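Local coordinates for ChiX (Serratia marcescens, PDB 5OPZ), which is a zinc-dependent L-Ala D-Glu endopeptidase that hydrolyses peptidoglycan and is required for the secretion of chitinase, at residues D79-P84 with V88-D93. Sequence-based numbering, arbitrary orientation. Where two conformers were deposited one is given.
Sequences DVVAMP and VSWEWD. With ZN (zinc ion), chain C.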
# COMPACT_ATOMS: atom_id res chain seq x y z
N ASP A 79 -2.67 -1.33 -1.73
CA ASP A 79 -3.44 -0.43 -0.86
C ASP A 79 -3.25 -0.87 0.58
O ASP A 79 -3.40 -2.03 0.87
CB ASP A 79 -4.91 -0.49 -1.25
CG ASP A 79 -5.22 0.13 -2.58
OD1 ASP A 79 -4.37 0.75 -3.21
OD2 ASP A 79 -6.36 0.02 -3.03
N VAL A 80 -2.85 0.08 1.40
CA VAL A 80 -2.67 -0.18 2.81
C VAL A 80 -3.90 0.28 3.59
O VAL A 80 -4.67 1.10 3.14
CB VAL A 80 -1.41 0.49 3.41
CG1 VAL A 80 -0.16 0.08 2.63
CG2 VAL A 80 -1.53 2.00 3.41
N VAL A 81 -4.06 -0.31 4.75
CA VAL A 81 -5.10 0.08 5.68
C VAL A 81 -4.44 0.38 7.04
O VAL A 81 -3.71 -0.49 7.59
CB VAL A 81 -6.24 -0.95 5.80
CG1 VAL A 81 -5.76 -2.29 6.23
CG2 VAL A 81 -7.33 -0.45 6.74
N ALA A 82 -4.69 1.59 7.57
CA ALA A 82 -4.14 1.95 8.89
C ALA A 82 -4.90 1.20 9.99
O ALA A 82 -6.13 1.12 9.94
CB ALA A 82 -4.28 3.42 9.12
N MET A 83 -4.13 0.68 10.95
CA MET A 83 -4.66 -0.17 12.03
C MET A 83 -4.24 0.33 13.42
O MET A 83 -3.66 -0.43 14.20
CB MET A 83 -4.12 -1.61 11.85
CG MET A 83 -4.47 -2.33 10.58
SD MET A 83 -6.22 -2.55 10.44
CE MET A 83 -6.55 -3.69 11.77
N PRO A 84 -4.43 1.62 13.72
CA PRO A 84 -4.03 2.11 15.03
C PRO A 84 -4.71 1.32 16.16
O PRO A 84 -5.94 1.13 16.14
CB PRO A 84 -4.49 3.57 15.00
CG PRO A 84 -5.59 3.61 13.97
CD PRO A 84 -5.17 2.63 12.94
N VAL A 88 -9.16 -0.57 12.33
CA VAL A 88 -9.15 0.12 11.05
C VAL A 88 -9.54 1.59 11.19
O VAL A 88 -10.54 1.93 11.87
CB VAL A 88 -10.11 -0.55 10.03
CG1 VAL A 88 -10.26 0.26 8.75
CG2 VAL A 88 -9.63 -1.96 9.69
N SER A 89 -8.73 2.44 10.59
CA SER A 89 -9.05 3.86 10.45
C SER A 89 -8.83 4.29 9.05
O SER A 89 -7.87 3.89 8.38
CB SER A 89 -8.20 4.76 11.36
OG SER A 89 -8.60 6.13 11.16
N TRP A 90 -9.86 5.02 8.57
CA TRP A 90 -9.59 5.78 7.27
C TRP A 90 -9.11 7.27 7.34
O TRP A 90 -9.00 7.98 6.30
CB TRP A 90 -10.83 5.66 6.39
CG TRP A 90 -11.16 4.25 6.19
CD1 TRP A 90 -12.19 3.55 6.77
CD2 TRP A 90 -10.45 3.30 5.39
NE1 TRP A 90 -12.14 2.24 6.41
CE2 TRP A 90 -11.09 2.05 5.55
CE3 TRP A 90 -9.31 3.38 4.58
CZ2 TRP A 90 -10.64 0.90 4.90
CZ3 TRP A 90 -8.88 2.23 3.93
CH2 TRP A 90 -9.54 1.01 4.10
N GLU A 91 -8.72 7.74 8.54
CA GLU A 91 -8.32 9.13 8.69
C GLU A 91 -6.99 9.45 7.98
O GLU A 91 -6.02 8.74 8.13
CB GLU A 91 -8.28 9.52 10.18
CG GLU A 91 -9.64 9.39 10.90
CD GLU A 91 -10.72 10.39 10.46
OE1 GLU A 91 -10.45 11.31 9.68
OE2 GLU A 91 -11.88 10.26 10.91
N TRP A 92 -6.98 10.56 7.26
CA TRP A 92 -5.86 10.97 6.40
C TRP A 92 -4.51 10.97 7.10
O TRP A 92 -3.54 10.50 6.54
CB TRP A 92 -6.12 12.40 5.85
CG TRP A 92 -4.95 13.01 5.15
CD1 TRP A 92 -4.03 13.86 5.70
CD2 TRP A 92 -4.50 12.74 3.82
NE1 TRP A 92 -3.05 14.14 4.79
CE2 TRP A 92 -3.30 13.46 3.63
CE3 TRP A 92 -5.00 11.95 2.78
CZ2 TRP A 92 -2.64 13.48 2.40
CZ3 TRP A 92 -4.31 11.93 1.58
CH2 TRP A 92 -3.15 12.70 1.40
N ASP A 93 -4.45 11.52 8.29
CA ASP A 93 -3.17 11.68 8.96
C ASP A 93 -2.43 10.37 9.18
O ASP A 93 -1.21 10.33 9.13
CB ASP A 93 -3.29 12.47 10.28
CG ASP A 93 -3.23 13.93 10.05
OD1 ASP A 93 -2.39 14.33 9.24
OD2 ASP A 93 -4.03 14.64 10.66
ZN ZN C . -4.64 1.05 -5.16
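Where the chain doubles back after strand 77-82, the backbone N of Ser89 donates a hydrogen bond of 3.0 Å to Ala82 O, nearly straight at 163°, while Val88 CA approaches the same oxygen in a CA-H...O contact. The return illustrates how a central strand of a four-stranded antiparallel sheet can hand the chain to a helix, here 92-109, in a zinc peptidase of the D-alanyl-D-alanine carboxypeptidase family. With Val81 CG1 at chi1 58°, CG2 falls anti to the backbone N and touches two neighbours roughly at right angles to each other as seen from it, Val88 CG1 at 3.6 Å and the Trp90 indole. Val81 CG2 lies obliquely 4.2 Å from the centroid of the six-membered ring of Trp90, an off-centre CH-pi contact, and Val88 CG1 rests over one face of the indole, toward its rim at NE1. Farther along, the Met83 chain, bent at chi2 and chi3, in one of its two conformers brings SD within 3.5 Å of Val88 CG2, and Pro84 CG packs on Ser89 CB. Ser89 OG accepts from Glu91 N, an ST turn just ahead of the helix. Tyr95 of that helix joins the two segments again, its OH hydrogen-bonding to both Ala82 N and Ser89 O. At the earlier end of 79-84, with His72 and His127 as the other protein ligands, Asp79 OD1 binds the zinc ion at 2.0 Å, with OD2 at 2.9 Å.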